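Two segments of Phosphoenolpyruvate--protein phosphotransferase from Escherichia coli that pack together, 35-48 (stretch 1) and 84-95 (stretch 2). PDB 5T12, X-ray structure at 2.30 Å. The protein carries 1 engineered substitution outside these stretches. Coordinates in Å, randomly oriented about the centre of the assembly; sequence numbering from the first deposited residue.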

# COMPACT_ATOMS: atom_id res chain seq x y z
N ASP A 35 -5.09 29.88 5.54
CA ASP A 35 -5.45 29.37 6.87
C ASP A 35 -4.27 28.58 7.41
O ASP A 35 -4.29 27.35 7.45
CB ASP A 35 -6.71 28.52 6.79
CG ASP A 35 -7.32 28.25 8.16
OD1 ASP A 35 -6.62 28.41 9.18
OD2 ASP A 35 -8.51 27.86 8.20
N PRO A 36 -3.20 29.27 7.84
CA PRO A 36 -2.00 28.55 8.29
C PRO A 36 -2.23 27.69 9.52
O PRO A 36 -1.60 26.63 9.65
CB PRO A 36 -1.00 29.68 8.58
CG PRO A 36 -1.52 30.86 7.81
CD PRO A 36 -3.01 30.73 7.84
N ALA A 37 -3.12 28.10 10.43
CA ALA A 37 -3.34 27.33 11.65
C ALA A 37 -3.99 25.99 11.35
O ALA A 37 -3.67 24.98 11.99
CB ALA A 37 -4.19 28.14 12.63
N LEU A 38 -4.90 25.95 10.37
CA LEU A 38 -5.60 24.71 10.06
C LEU A 38 -4.67 23.70 9.39
O LEU A 38 -4.65 22.52 9.76
CB LEU A 38 -6.81 24.99 9.17
CG LEU A 38 -7.48 23.78 8.53
CD1 LEU A 38 -8.07 22.86 9.59
CD2 LEU A 38 -8.55 24.22 7.54
N GLU A 39 -3.89 24.15 8.41
CA GLU A 39 -2.99 23.24 7.70
C GLU A 39 -1.96 22.63 8.64
O GLU A 39 -1.56 21.48 8.45
CB GLU A 39 -2.30 23.97 6.54
CG GLU A 39 -3.26 24.50 5.49
CD GLU A 39 -4.13 23.41 4.89
OE1 GLU A 39 -3.66 22.26 4.78
OE2 GLU A 39 -5.29 23.71 4.53
N ARG A 40 -1.51 23.39 9.64
CA ARG A 40 -0.62 22.82 10.64
C ARG A 40 -1.34 21.80 11.51
O ARG A 40 -0.76 20.79 11.91
CB ARG A 40 -0.00 23.93 11.49
CG ARG A 40 1.09 24.72 10.79
CD ARG A 40 1.78 25.67 11.75
NE ARG A 40 0.94 26.79 12.13
CZ ARG A 40 0.97 27.98 11.54
NH1 ARG A 40 1.82 28.21 10.54
NH2 ARG A 40 0.16 28.95 11.95
N GLU A 41 -2.61 22.06 11.82
CA GLU A 41 -3.39 21.11 12.62
C GLU A 41 -3.68 19.84 11.83
O GLU A 41 -3.72 18.74 12.40
CB GLU A 41 -4.68 21.76 13.10
CG GLU A 41 -4.47 22.82 14.18
CD GLU A 41 -5.74 23.58 14.51
OE1 GLU A 41 -6.77 23.34 13.86
OE2 GLU A 41 -5.70 24.42 15.43
N ARG A 42 -3.90 19.96 10.52
CA ARG A 42 -4.10 18.78 9.69
C ARG A 42 -2.83 17.95 9.59
O ARG A 42 -2.90 16.72 9.46
CB ARG A 42 -4.56 19.19 8.29
CG ARG A 42 -5.90 19.91 8.24
CD ARG A 42 -6.21 20.33 6.82
NE ARG A 42 -6.19 19.19 5.90
CZ ARG A 42 -5.83 19.26 4.63
NH1 ARG A 42 -5.46 20.42 4.11
NH2 ARG A 42 -5.85 18.17 3.87
N LEU A 43 -1.66 18.59 9.63
CA LEU A 43 -0.40 17.86 9.53
C LEU A 43 -0.07 17.11 10.81
O LEU A 43 0.37 15.96 10.76
CB LEU A 43 0.73 18.83 9.17
CG LEU A 43 0.90 19.09 7.68
CD1 LEU A 43 1.77 20.31 7.44
CD2 LEU A 43 1.51 17.88 7.00
N THR A 44 -0.28 17.75 11.97
CA THR A 44 -0.03 17.06 13.23
C THR A 44 -0.98 15.88 13.42
O THR A 44 -0.62 14.90 14.08
CB THR A 44 -0.16 18.03 14.40
OG1 THR A 44 -1.43 18.69 14.35
CG2 THR A 44 0.94 19.08 14.35
N GLY A 45 -2.18 15.96 12.85
CA GLY A 45 -3.09 14.83 12.92
C GLY A 45 -2.62 13.66 12.08
O GLY A 45 -2.70 12.50 12.50
N ALA A 46 -2.11 13.94 10.87
CA ALA A 46 -1.66 12.87 10.00
C ALA A 46 -0.36 12.26 10.50
O ALA A 46 -0.17 11.03 10.43
CB ALA A 46 -1.48 13.40 8.57
N LEU A 47 0.56 13.08 11.00
CA LEU A 47 1.83 12.56 11.52
C LEU A 47 1.60 11.64 12.70
O LEU A 47 2.29 10.62 12.85
CB LEU A 47 2.76 13.71 11.90
CG LEU A 47 3.32 14.58 10.78
CD1 LEU A 47 4.07 15.77 11.35
CD2 LEU A 47 4.23 13.77 9.87
N GLU A 48 0.64 11.97 13.56
CA GLU A 48 0.37 11.14 14.73
C GLU A 48 -0.36 9.86 14.34
O GLU A 48 -0.08 8.79 14.89
CB GLU A 48 -0.43 11.93 15.77
CG GLU A 48 -0.83 11.13 17.00
CD GLU A 48 -1.30 12.02 18.13
OE1 GLU A 48 -0.52 12.23 19.08
OE2 GLU A 48 -2.45 12.50 18.07
N ARG A 84 11.83 17.43 14.23
CA ARG A 84 12.54 18.03 13.11
C ARG A 84 11.82 17.78 11.79
O ARG A 84 11.81 18.64 10.91
CB ARG A 84 13.97 17.49 13.03
CG ARG A 84 14.91 18.07 14.08
CD ARG A 84 16.22 17.30 14.14
NE ARG A 84 16.03 15.94 14.64
CZ ARG A 84 17.01 15.08 14.85
NH1 ARG A 84 18.27 15.42 14.61
NH2 ARG A 84 16.74 13.86 15.32
N LEU A 85 11.19 16.60 11.64
CA LEU A 85 10.36 16.36 10.47
C LEU A 85 9.16 17.28 10.44
O LEU A 85 8.80 17.82 9.39
CB LEU A 85 9.92 14.89 10.44
CG LEU A 85 8.88 14.54 9.37
CD1 LEU A 85 9.47 14.72 7.97
CD2 LEU A 85 8.36 13.12 9.55
N ARG A 86 8.51 17.48 11.60
CA ARG A 86 7.34 18.34 11.66
C ARG A 86 7.72 19.80 11.38
O ARG A 86 6.96 20.53 10.75
CB ARG A 86 6.67 18.20 13.02
CG ARG A 86 5.30 18.84 13.11
CD ARG A 86 5.32 20.05 14.03
NE ARG A 86 5.68 19.71 15.40
CZ ARG A 86 5.86 20.60 16.37
NH1 ARG A 86 5.71 21.89 16.11
NH2 ARG A 86 6.19 20.20 17.59
N ARG A 87 8.89 20.22 11.85
CA ARG A 87 9.35 21.59 11.58
C ARG A 87 9.65 21.78 10.11
O ARG A 87 9.43 22.87 9.56
CB ARG A 87 10.57 21.92 12.44
CG ARG A 87 10.31 21.89 13.94
CD ARG A 87 11.52 22.37 14.72
NE ARG A 87 11.76 23.79 14.52
CZ ARG A 87 12.70 24.49 15.15
NH1 ARG A 87 12.85 25.78 14.90
NH2 ARG A 87 13.49 23.90 16.04
N GLU A 88 10.16 20.75 9.44
CA GLU A 88 10.35 20.82 7.99
C GLU A 88 9.01 21.01 7.28
O GLU A 88 8.93 21.74 6.29
CB GLU A 88 11.03 19.55 7.48
CG GLU A 88 12.48 19.38 7.92
CD GLU A 88 13.41 20.42 7.32
OE1 GLU A 88 13.46 21.55 7.85
OE2 GLU A 88 14.08 20.11 6.31
N LEU A 89 7.96 20.37 7.79
CA LEU A 89 6.64 20.49 7.18
C LEU A 89 6.00 21.84 7.51
O LEU A 89 5.30 22.42 6.67
CB LEU A 89 5.74 19.34 7.64
CG LEU A 89 6.20 17.94 7.25
CD1 LEU A 89 5.49 16.89 8.08
CD2 LEU A 89 5.96 17.69 5.77
N PHE A 90 6.21 22.35 8.73
CA PHE A 90 5.65 23.65 9.09
C PHE A 90 6.34 24.78 8.34
O PHE A 90 5.72 25.82 8.10
CB PHE A 90 5.76 23.87 10.60
CG PHE A 90 4.68 23.20 11.39
CD1 PHE A 90 3.84 22.27 10.80
CD2 PHE A 90 4.49 23.51 12.73
CE1 PHE A 90 2.84 21.65 11.53
CE2 PHE A 90 3.49 22.90 13.46
CZ PHE A 90 2.66 21.97 12.86
N ALA A 91 7.61 24.60 7.97
CA ALA A 91 8.31 25.62 7.20
C ALA A 91 7.68 25.82 5.83
O ALA A 91 7.71 26.94 5.30
CB ALA A 91 9.79 25.24 7.06
N GLU A 92 7.12 24.76 5.25
CA GLU A 92 6.42 24.90 3.97
C GLU A 92 5.04 25.51 4.15
O GLU A 92 4.54 26.17 3.24
CB GLU A 92 6.33 23.55 3.27
CG GLU A 92 7.67 23.03 2.76
CD GLU A 92 8.26 23.89 1.66
OE1 GLU A 92 7.47 24.47 0.88
OE2 GLU A 92 9.50 24.01 1.59
N VAL A 93 4.40 25.29 5.30
CA VAL A 93 3.10 25.89 5.56
C VAL A 93 3.22 27.40 5.71
O VAL A 93 2.37 28.16 5.23
CB VAL A 93 2.44 25.24 6.79
CG1 VAL A 93 1.08 25.87 7.06
CG2 VAL A 93 2.31 23.75 6.60
N ASP A 94 4.28 27.86 6.38
CA ASP A 94 4.50 29.29 6.53
C ASP A 94 4.75 29.98 5.20
O ASP A 94 4.54 31.20 5.10
CB ASP A 94 5.66 29.55 7.49
CG ASP A 94 5.39 29.03 8.89
OD1 ASP A 94 4.21 28.79 9.23
OD2 ASP A 94 6.36 28.85 9.66
N LYS A 95 5.19 29.24 4.18
CA LYS A 95 5.30 29.78 2.83
C LYS A 95 3.95 29.87 2.12
O LYS A 95 3.91 30.31 0.97
CB LYS A 95 6.26 28.92 2.00
CG LYS A 95 7.69 28.92 2.52
CD LYS A 95 8.57 28.00 1.68
CE LYS A 95 10.01 28.00 2.18
NZ LYS A 95 10.87 27.09 1.38

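The most distinctive feature of this contact is the way Arg-40 serves two partners at once: its aliphatic stem lies on an aromatic ring while its charged end reaches an acid. Arg-40 CG sits 3.6 Å from the centroid of the Phe-90 ring (atoms CG to CZ), only 11° off the ring normal, a CH-pi contact over the face. Beyond it, Arg-40 NH1 forms a salt bridge with Asp-94 OD1 at 2.8 Å, the carboxylate oxygen lying at the edge of the guanidinium, near its plane. Arginine suits this place because its methylenes can pack against carbon while its cationic tip remains free to pair with an anion at the exposed margin. No hydrogen bond crosses between the stretches; the salt bridge is the polar link.

The two helices run nearly antiparallel, at 156°, with their axes 9.9 Å apart at closest approach. The pairing accordingly runs in opposite order: Pro-36 lies across from Val-93, and Thr-44 across from Arg-86. Val-93 is a knob in a hole formed by Pro-36, Glu-39, Arg-40 and Leu-43. Its short, branched side chain fills the hole in two directions: Val-93 CG1 lies 3.8 Å from Pro-36 O, and Val-93 CG2 lies 3.6 Å from Leu-43 CD1.

Phe-90 suits its place because a flat ring can offer a face to Arg-40 and an edge to Leu-43 CB, which lies 4.2 Å from Phe-90 CE1. The Thr-44 methyl CG2 comes within 3.7 Å of Phe-90 CZ. Thr-44 offers this methyl to the contact while its hydroxyl OG1 donates to Glu-41 O in its own helix (3.0 Å), so the polar group is satisfied locally.

Farther along, leucines supply branched apolar bulk that meets methyl to methyl. Leu-47 CD1 meets Leu-89 CD1 at 3.7 Å, and Leu-47 CD2 lies 4.2 Å from Leu-85 CD2. Leu-47 CD1 also packs 3.7 Å from Arg-86 CG, another arginine contributing its aliphatic portion.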